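Local structure of nucleoporin NUP170 (Chaetomium thermophilum, 5HAX) at residues 674-677 with 678-681; 687-690 with 691-695; 722-725 with 726-730; 729-732 with 733-737. The protein probably serves as a scaffold nucleoporin of the nuclear pore complex inner ring, joining a beta-propeller to a C-terminal helical domain. All coordinates share one frame; numbering follows the deposited sequence.

Overall arrangement
All four contacts are local helical turns in the C-terminal helical domain, follow one another along the chain, and close no long loop. Contacts 1 and 2 lie on helix 663-694, with centres about 20 Å apart. The chain then passes through helices 697-702, 706-713 and 717-722 before contact 3 opens helix 724-739 and contact 4 continues it, sharing Leu729 and Ala730. None nests in or crosses another, though contacts 3 and 4 overlap. The two helices meet where Phe688 of contact 2 packs on Ala730 and Leu733, and Met691 on Ile737; contact 2 is about 11 Å from contact 4, centre to centre. Contact 1 lies farther back along helix 663-694, beside helices 5-20, 586-599 and 622-640.

Contact 1 (674-677 with 678-681); sequences ALQK and LMES
Lys677 and Glu680 run side by side and point the same way, and their ends form a salt bridge in which Lys677 NZ lies 3.1 Å from Glu680 OE2. The ammonium group meets that oxygen from above, tilted 37° out of the carboxylate plane, so no in-plane lone pair is singled out. The aliphatic part of the lysine takes part too: its CD comes within 3.3 Å of Glu680 OE2.

Two features place the pair. The glutamate CG sits between its own backbone N and carbonyl carbon (chi1 66°), which presses CG to 3.1 Å from Lys677 O and sends the otherwise extended chain out beside the lysine. The lysine chain bends once, at chi2, and is straight beyond. A water bridges the same two residues, donating to Lys677 O at 2.9 Å and more loosely to Glu680 OE2. Lys677 O thus accepts twice, from this water and from Ser681 N at 3.1 Å, while OE2 accepts from both the ammonium and the water, an arrangement that probably favours the charged carboxylate.

Another strip of the helix is apolar. Met679 CE reaches back to Leu675 CB at 4.1 Å, and Met679 CG rests 3.3 Å from Leu675 O, the acceptor of its own backbone N-H. Ser681 OG is bonded to Phe721 O, linking this turn to helix 717-722. Leu675 and Met679 pack on helix 586-599, Leu678 faces Ala9 and Val13 of helix 5-20, and Gln676 and Glu680 touch helix 622-640.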
loop_
_atom_site.group_PDB
_atom_site.type_symbol
_atom_site.label_atom_id
_atom_site.label_comp_id
_atom_site.label_asym_id
_atom_site.label_seq_id
_atom_site.Cartn_x
_atom_site.Cartn_y
_atom_site.Cartn_z
ATOM N N ALA A 674 7.056 13.128 32.363
ATOM C CA ALA A 674 6.869 14.104 31.295
ATOM C C ALA A 674 6.023 13.531 30.165
ATOM O O ALA A 674 5.166 14.227 29.607
ATOM C CB ALA A 674 8.227 14.566 30.768
ATOM N N LEU A 675 6.246 12.261 29.814
ATOM C CA LEU A 675 5.450 11.637 28.761
ATOM C C LEU A 675 3.979 11.573 29.147
ATOM O O LEU A 675 3.101 11.840 28.319
ATOM C CB LEU A 675 5.978 10.234 28.460
ATOM C CG LEU A 675 7.321 10.132 27.733
ATOM C CD1 LEU A 675 7.728 8.673 27.593
ATOM C CD2 LEU A 675 7.255 10.801 26.366
ATOM N N GLN A 676 3.689 11.220 30.401
ATOM C CA GLN A 676 2.301 11.139 30.842
ATOM C C GLN A 676 1.638 12.509 30.862
ATOM O O GLN A 676 0.439 12.620 30.579
ATOM C CB GLN A 676 2.232 10.485 32.222
ATOM C CG GLN A 676 2.579 9.004 32.206
ATOM C CD GLN A 676 2.507 8.367 33.579
ATOM O OE1 GLN A 676 1.498 7.763 33.942
ATOM N NE2 GLN A 676 3.583 8.492 34.346
ATOM N N LYS A 677 2.392 13.562 31.187
ATOM C CA LYS A 677 1.841 14.910 31.112
ATOM C C LYS A 677 1.575 15.324 29.672
ATOM O O LYS A 677 0.636 16.083 29.408
ATOM C CB LYS A 677 2.788 15.905 31.784
ATOM C CG LYS A 677 2.624 15.989 33.294
ATOM C CD LYS A 677 1.324 16.686 33.667
ATOM C CE LYS A 677 1.093 16.682 35.168
ATOM N NZ LYS A 677 -0.220 17.285 35.521
ATOM N N LEU A 678 2.389 14.844 28.730
ATOM C CA LEU A 678 2.124 15.124 27.324
ATOM C C LEU A 678 0.877 14.390 26.849
ATOM O O LEU A 678 0.104 14.923 26.046
ATOM C CB LEU A 678 3.338 14.737 26.478
ATOM C CG LEU A 678 3.227 14.981 24.971
ATOM C CD1 LEU A 678 2.969 16.450 24.672
ATOM C CD2 LEU A 678 4.488 14.502 24.269
ATOM N N MET A 679 0.657 13.171 27.348
ATOM C CA MET A 679 -0.519 12.403 26.950
ATOM C C MET A 679 -1.803 13.121 27.342
ATOM O O MET A 679 -2.713 13.282 26.520
ATOM C CB MET A 679 -0.473 11.011 27.579
ATOM C CG MET A 679 0.602 10.104 27.012
ATOM S SD MET A 679 0.642 8.508 27.844
ATOM C CE MET A 679 2.406 8.278 28.045
ATOM N N GLU A 680 -1.903 13.556 28.601
ATOM C CA GLU A 680 -3.101 14.271 29.029
ATOM C C GLU A 680 -3.242 15.587 28.276
ATOM O O GLU A 680 -4.355 15.999 27.931
ATOM C CB GLU A 680 -3.075 14.506 30.541
ATOM C CG GLU A 680 -1.984 15.443 31.031
ATOM C CD GLU A 680 -2.092 15.735 32.517
ATOM O OE1 GLU A 680 -2.384 14.799 33.292
ATOM O OE2 GLU A 680 -1.895 16.903 32.909
ATOM N N SER A 681 -2.120 16.255 27.997
ATOM C CA SER A 681 -2.161 17.473 27.195
ATOM C C SER A 681 -2.632 17.182 25.775
ATOM O O SER A 681 -3.364 17.982 25.180
ATOM C CB SER A 681 -0.783 18.135 27.180
ATOM O OG SER A 681 -0.798 19.320 26.405
HETATM O O HOH W 1 -0.314 18.504 30.663
#

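Contact 2 (687-690 with 691-695); sequences SFVL and MLFDE
Ser687 O receives the backbone N-H of Met691 at 2.9 Å, a nearly straight bond with an N-H...O angle of 169°. Leu692 N and Phe693 N continue the ladder to Phe688 O and Val689 O, whereas the bond from Asp694 N to Leu690 O is weak, bent to 134°.

On this frame two side-chain pairs meet. Met691 leaves with CG anti to its backbone N and then bends at both chi2 and chi3, which folds the methyl back to the preceding turn: CE lies 3.5 Å from Phe688 CD2, approaching the ring obliquely. The methyl does the touching here. Val689 and Phe693 instead run alongside one another, with Val689 CG1 4.0 Å from Phe693 CD1. The same edge of the Phe693 ring also abuts the backbone, CD1 lying 3.4 Å from Val689 O, which sits in the ring plane.

Ser687 OG bonds to Gln629 OE1 of helix 622-640, while Val689 reaches Leu720 of helix 717-722. Phe688 packs on Ala730 and Leu733 of helix 724-739. Phe688 with Met691 is an i to i+3 pair and Val689 with Phe693 an i to i+4 pair of one alpha-helix, whose apolar side is consistent with the helix-on-helix stacking of the alpha-solenoid domains of scaffold nucleoporins.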
loop_
_atom_site.group_PDB
_atom_site.type_symbol
_atom_site.label_atom_id
_atom_site.label_comp_id
_atom_site.label_asym_id
_atom_site.label_seq_id
_atom_site.Cartn_x
_atom_site.Cartn_y
_atom_site.Cartn_z
ATOM N N SER A 687 -9.609 17.362 22.487
ATOM C CA SER A 687 -10.947 17.754 22.922
ATOM C C SER A 687 -11.224 19.214 22.593
ATOM O O SER A 687 -12.345 19.571 22.211
ATOM C CB SER A 687 -11.108 17.508 24.422
ATOM O OG SER A 687 -11.564 16.192 24.681
ATOM N N PHE A 688 -10.212 20.072 22.732
ATOM C CA PHE A 688 -10.389 21.484 22.417
ATOM C C PHE A 688 -10.695 21.691 20.938
ATOM O O PHE A 688 -11.560 22.502 20.584
ATOM C CB PHE A 688 -9.140 22.267 22.818
ATOM C CG PHE A 688 -9.052 23.619 22.182
ATOM C CD1 PHE A 688 -8.206 23.839 21.107
ATOM C CD2 PHE A 688 -9.827 24.667 22.645
ATOM C CE1 PHE A 688 -8.127 25.083 20.516
ATOM C CE2 PHE A 688 -9.753 25.913 22.058
ATOM C CZ PHE A 688 -8.903 26.121 20.992
ATOM N N VAL A 689 -9.989 20.977 20.057
ATOM C CA VAL A 689 -10.225 21.130 18.625
ATOM C C VAL A 689 -11.619 20.634 18.261
ATOM O O VAL A 689 -12.312 21.242 17.436
ATOM C CB VAL A 689 -9.134 20.393 17.824
ATOM C CG1 VAL A 689 -9.450 20.414 16.330
ATOM C CG2 VAL A 689 -7.769 21.016 18.087
ATOM N N LEU A 690 -12.049 19.523 18.861
ATOM C CA LEU A 690 -13.385 19.003 18.588
ATOM C C LEU A 690 -14.456 19.975 19.064
ATOM O O LEU A 690 -15.435 20.232 18.353
ATOM C CB LEU A 690 -13.561 17.640 19.256
ATOM C CG LEU A 690 -12.727 16.495 18.679
ATOM C CD1 LEU A 690 -12.823 15.265 19.567
ATOM C CD2 LEU A 690 -13.173 16.166 17.263
ATOM N N MET A 691 -14.290 20.515 20.273
ATOM C CA MET A 691 -15.190 21.552 20.764
ATOM C C MET A 691 -15.258 22.721 19.794
ATOM O O MET A 691 -16.340 23.246 19.509
ATOM C CB MET A 691 -14.717 22.029 22.139
ATOM C CG MET A 691 -15.489 23.208 22.721
ATOM S SD MET A 691 -15.056 24.827 22.038
ATOM C CE MET A 691 -13.349 25.005 22.557
ATOM N N LEU A 692 -14.102 23.139 19.277
ATOM C CA LEU A 692 -14.035 24.321 18.425
ATOM C C LEU A 692 -14.914 24.163 17.190
ATOM O O LEU A 692 -15.724 25.042 16.873
ATOM C CB LEU A 692 -12.581 24.574 18.029
ATOM C CG LEU A 692 -12.265 25.843 17.242
ATOM C CD1 LEU A 692 -12.627 27.081 18.045
ATOM C CD2 LEU A 692 -10.795 25.852 16.867
ATOM N N PHE A 693 -14.778 23.039 16.486
ATOM C CA PHE A 693 -15.508 22.827 15.242
ATOM C C PHE A 693 -16.935 22.345 15.456
ATOM O O PHE A 693 -17.686 22.244 14.480
ATOM C CB PHE A 693 -14.751 21.834 14.361
ATOM C CG PHE A 693 -13.565 22.435 13.673
ATOM C CD1 PHE A 693 -12.300 22.339 14.229
ATOM C CD2 PHE A 693 -13.718 23.113 12.477
ATOM C CE1 PHE A 693 -11.210 22.900 13.596
ATOM C CE2 PHE A 693 -12.635 23.674 11.841
ATOM C CZ PHE A 693 -11.380 23.570 12.399
ATOM N N ASP A 694 -17.328 22.040 16.693
ATOM C CA ASP A 694 -18.740 21.808 16.971
ATOM C C ASP A 694 -19.528 23.106 16.886
ATOM O O ASP A 694 -20.711 23.094 16.523
ATOM C CB ASP A 694 -18.910 21.167 18.347
ATOM C CG ASP A 694 -19.454 19.754 18.268
ATOM O OD1 ASP A 694 -18.703 18.850 17.845
ATOM O OD2 ASP A 694 -20.630 19.546 18.635
ATOM N N GLU A 695 -18.885 24.229 17.204
ATOM C CA GLU A 695 -19.482 25.550 17.062
ATOM C C GLU A 695 -19.444 25.975 15.598
ATOM O O GLU A 695 -19.448 25.125 14.701
ATOM C CB GLU A 695 -18.737 26.564 17.937
ATOM C CG GLU A 695 -18.423 26.077 19.352
ATOM C CD GLU A 695 -19.659 25.949 20.220
ATOM O OE1 GLU A 695 -20.409 26.941 20.339
ATOM O OE2 GLU A 695 -19.882 24.856 20.781
#

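Contact 3 (722-725 with 726-730); sequences SQTP and GKELA
The peptide carbonyls of Gln723, Thr724 and Pro725 are the flat groups here, and each is met differently by an N-H of the following turn. Lys727 N lies in the carbonyl plane of Gln723, 3.1 Å from its O, whereas Gly726 N reaches the same oxygen only weakly, its N-H bent to 121°. Glu728 N comes almost end-on to the Thr724 carbonyl, 2.8 Å from Thr724 O with a C=O...N angle of 174°, and the bond is straight at the hydrogen as well. Leu729 N stands above the plane of the Pro725 carbonyl, 37° out of it, at 2.9 Å from Pro725 O.

Among the side chains, Thr724 and Glu728 run alongside each other. Thr724 turns its methyl, CG2, anti to the backbone N, and CG2 then rests 3.9 Å from Glu728 CG. That same CG lies 3.5 Å from Thr724 O, while Glu728 bends at chi2, so that CG rather than the carboxylate makes the contact.

Gln723 holds the N-cap position, in an extended backbone conformation just before helix 724-739, and Pro725 falls in the first turn, where a residue lacking an N-H costs the helix no hydrogen bond. The ladder begins with the carbonyl of the cap residue itself, as the bonds to Gln723 O from Lys727 N and, weakly, Gly726 N attest. Any effect of the N-terminal helix dipole on Glu728, a turn further in, would probably be small, and the side-chain contact itself is a methyl against a methylene.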
loop_
_atom_site.group_PDB
_atom_site.type_symbol
_atom_site.label_atom_id
_atom_site.label_comp_id
_atom_site.label_asym_id
_atom_site.label_seq_id
_atom_site.Cartn_x
_atom_site.Cartn_y
_atom_site.Cartn_z
ATOM N N SER A 722 2.280 21.446 23.441
ATOM C CA SER A 722 3.524 21.518 24.199
ATOM C C SER A 722 4.159 22.905 24.264
ATOM O O SER A 722 5.274 23.021 24.787
ATOM C CB SER A 722 4.540 20.535 23.600
ATOM O OG SER A 722 4.819 20.861 22.249
ATOM N N GLN A 723 3.506 23.958 23.768
ATOM C CA GLN A 723 4.109 25.286 23.740
ATOM C C GLN A 723 3.157 26.335 24.296
ATOM O O GLN A 723 1.940 26.254 24.108
ATOM C CB GLN A 723 4.526 25.667 22.322
ATOM C CG GLN A 723 5.776 24.950 21.859
ATOM C CD GLN A 723 6.082 25.193 20.399
ATOM O OE1 GLN A 723 5.848 26.283 19.877
ATOM N NE2 GLN A 723 6.603 24.173 19.728
ATOM N N THR A 724 3.737 27.329 24.975
ATOM C CA THR A 724 2.943 28.388 25.596
ATOM C C THR A 724 2.087 29.149 24.597
ATOM O O THR A 724 0.874 29.279 24.835
ATOM C CB THR A 724 3.866 29.342 26.364
ATOM O OG1 THR A 724 4.580 28.618 27.371
ATOM C CG2 THR A 724 3.062 30.460 27.020
ATOM N N PRO A 725 2.620 29.687 23.492
ATOM C CA PRO A 725 1.749 30.404 22.544
ATOM C C PRO A 725 0.557 29.584 22.089
ATOM O O PRO A 725 -0.510 30.149 21.807
ATOM C CB PRO A 725 2.694 30.724 21.378
ATOM C CG PRO A 725 4.034 30.780 21.998
ATOM C CD PRO A 725 4.023 29.697 23.041
ATOM N N GLY A 726 0.702 28.260 22.018
ATOM C CA GLY A 726 -0.435 27.418 21.690
ATOM C C GLY A 726 -1.466 27.386 22.801
ATOM O O GLY A 726 -2.670 27.474 22.545
ATOM N N LYS A 727 -1.010 27.259 24.051
ATOM C CA LYS A 727 -1.932 27.305 25.181
ATOM C C LYS A 727 -2.604 28.668 25.282
ATOM O O LYS A 727 -3.820 28.755 25.493
ATOM C CB LYS A 727 -1.191 26.980 26.481
ATOM C CG LYS A 727 -2.114 26.698 27.661
ATOM C CD LYS A 727 -1.751 27.524 28.890
ATOM C CE LYS A 727 -0.424 27.096 29.496
ATOM N NZ LYS A 727 -0.145 27.810 30.775
ATOM N N GLU A 728 -1.829 29.744 25.124
ATOM C CA GLU A 728 -2.390 31.086 25.232
ATOM C C GLU A 728 -3.398 31.357 24.124
ATOM O O GLU A 728 -4.417 32.017 24.355
ATOM C CB GLU A 728 -1.270 32.125 25.207
ATOM C CG GLU A 728 -0.407 32.130 26.459
ATOM C CD GLU A 728 -1.194 32.490 27.708
ATOM O OE1 GLU A 728 -0.903 31.921 28.782
ATOM O OE2 GLU A 728 -2.102 33.342 27.614
ATOM N N LEU A 729 -3.134 30.857 22.916
ATOM C CA LEU A 729 -4.089 31.028 21.827
ATOM C C LEU A 729 -5.371 30.252 22.096
ATOM O O LEU A 729 -6.471 30.747 21.825
ATOM C CB LEU A 729 -3.464 30.585 20.505
ATOM C CG LEU A 729 -4.378 30.652 19.277
ATOM C CD1 LEU A 729 -4.811 32.082 18.993
ATOM C CD2 LEU A 729 -3.677 30.057 18.073
ATOM N N ALA A 730 -5.250 29.030 22.621
ATOM C CA ALA A 730 -6.436 28.268 22.994
ATOM C C ALA A 730 -7.251 29.008 24.042
ATOM O O ALA A 730 -8.484 28.918 24.048
ATOM C CB ALA A 730 -6.034 26.887 23.511
#

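Contact 4 (729-732 with 733-737); sequences LAKV and LVKAI
Leu729 O takes the N-H of Leu733 at 3.0 Å and also, weakly, that of Val732, so two donors share this acceptor. The next three carbonyls each serve the N-H four residues on: Ala730 O accepts from Val734 N at 3.2 Å, Lys731 O from Lys735 N at 3.2 Å, and Val732 O from Ala736 N at 2.9 Å. Leu733 O is used in turn by Ile737 N, with a weak second bond from Ala736 N. The N-H of Ala736 is thus shared between two carbonyls, those of Val732 and Leu733, and the stronger of its bonds goes to Val732 O.

Side chains crowd some of these oxygens. Val734 holds CG1 between its backbone N and carbonyl carbon (chi1 62°), which brings that methyl to 3.1 Å from Lys731 O and close to Ala730 O as well. Leu733 CD1 meets Leu729 CG loosely at 4.4 Å; Leu733 packs on Leu712 and Leu729 on Gln711 of helix 706-713.

Lys731 and Lys735 form an exposed pair, running alongside and pointing the same way. Lys731 NZ approaches Lys735 CD at 3.8 Å, an ammonium beside a methylene, while the two NZ atoms, of Lys731 and Lys735, remain 5.1 Å apart. Two like charges at that spacing probably depend on solvent for screening, in contrast with the apolar packing of the buried leucines.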
loop_
_atom_site.group_PDB
_atom_site.type_symbol
_atom_site.label_atom_id
_atom_site.label_comp_id
_atom_site.label_asym_id
_atom_site.label_seq_id
_atom_site.Cartn_x
_atom_site.Cartn_y
_atom_site.Cartn_z
ATOM N N LEU A 729 -3.134 30.857 22.916
ATOM C CA LEU A 729 -4.089 31.028 21.827
ATOM C C LEU A 729 -5.371 30.252 22.096
ATOM O O LEU A 729 -6.471 30.747 21.825
ATOM C CB LEU A 729 -3.464 30.585 20.505
ATOM C CG LEU A 729 -4.378 30.652 19.277
ATOM C CD1 LEU A 729 -4.811 32.082 18.993
ATOM C CD2 LEU A 729 -3.677 30.057 18.073
ATOM N N ALA A 730 -5.250 29.030 22.621
ATOM C CA ALA A 730 -6.436 28.268 22.994
ATOM C C ALA A 730 -7.251 29.008 24.042
ATOM O O ALA A 730 -8.484 28.918 24.048
ATOM C CB ALA A 730 -6.034 26.887 23.511
ATOM N N LYS A 731 -6.579 29.748 24.928
ATOM C CA LYS A 731 -7.279 30.541 25.930
ATOM C C LYS A 731 -8.014 31.718 25.301
ATOM O O LYS A 731 -9.047 32.148 25.824
ATOM C CB LYS A 731 -6.284 31.022 26.987
ATOM C CG LYS A 731 -6.820 32.087 27.926
ATOM C CD LYS A 731 -5.902 32.277 29.125
ATOM C CE LYS A 731 -6.183 33.590 29.837
ATOM N NZ LYS A 731 -7.637 33.800 30.082
ATOM N N VAL A 732 -7.506 32.248 24.187
ATOM C CA VAL A 732 -8.217 33.307 23.474
ATOM C C VAL A 732 -9.490 32.756 22.846
ATOM O O VAL A 732 -10.582 33.307 23.026
ATOM C CB VAL A 732 -7.303 33.946 22.411
ATOM C CG1 VAL A 732 -8.089 34.921 21.533
ATOM C CG2 VAL A 732 -6.126 34.651 23.064
ATOM N N LEU A 733 -9.362 31.661 22.091
ATOM C CA LEU A 733 -10.492 31.143 21.326
ATOM C C LEU A 733 -11.641 30.729 22.238
ATOM O O LEU A 733 -12.812 30.945 21.906
ATOM C CB LEU A 733 -10.033 29.968 20.461
ATOM C CG LEU A 733 -8.921 30.284 19.455
ATOM C CD1 LEU A 733 -8.482 29.025 18.723
ATOM C CD2 LEU A 733 -9.361 31.349 18.460
ATOM N N VAL A 734 -11.331 30.137 23.394
ATOM C CA VAL A 734 -12.385 29.782 24.340
ATOM C C VAL A 734 -13.018 31.038 24.923
ATOM O O VAL A 734 -14.235 31.098 25.137
ATOM C CB VAL A 734 -11.830 28.868 25.449
ATOM C CG1 VAL A 734 -10.756 29.586 26.254
ATOM C CG2 VAL A 734 -12.952 28.401 26.362
ATOM N N LYS A 735 -12.203 32.062 25.189
ATOM C CA LYS A 735 -12.708 33.302 25.766
ATOM C C LYS A 735 -13.586 34.064 24.786
ATOM O O LYS A 735 -14.437 34.851 25.215
ATOM C CB LYS A 735 -11.534 34.171 26.213
ATOM C CG LYS A 735 -11.836 35.130 27.346
ATOM C CD LYS A 735 -10.651 35.204 28.298
ATOM C CE LYS A 735 -10.854 36.249 29.380
ATOM N NZ LYS A 735 -10.767 37.633 28.839
ATOM N N ALA A 736 -13.392 33.854 23.483
ATOM C CA ALA A 736 -14.275 34.442 22.485
ATOM C C ALA A 736 -15.571 33.651 22.365
ATOM O O ALA A 736 -16.643 34.236 22.174
ATOM C CB ALA A 736 -13.563 34.507 21.134
ATOM N N ILE A 737 -15.493 32.324 22.484
ATOM C CA ILE A 737 -16.688 31.491 22.399
ATOM C C ILE A 737 -17.607 31.747 23.587
ATOM O O ILE A 737 -18.834 31.772 23.445
ATOM C CB ILE A 737 -16.286 30.006 22.306
ATOM C CG1 ILE A 737 -15.633 29.716 20.951
ATOM C CG2 ILE A 737 -17.500 29.097 22.508
ATOM C CD1 ILE A 737 -14.955 28.363 20.878
#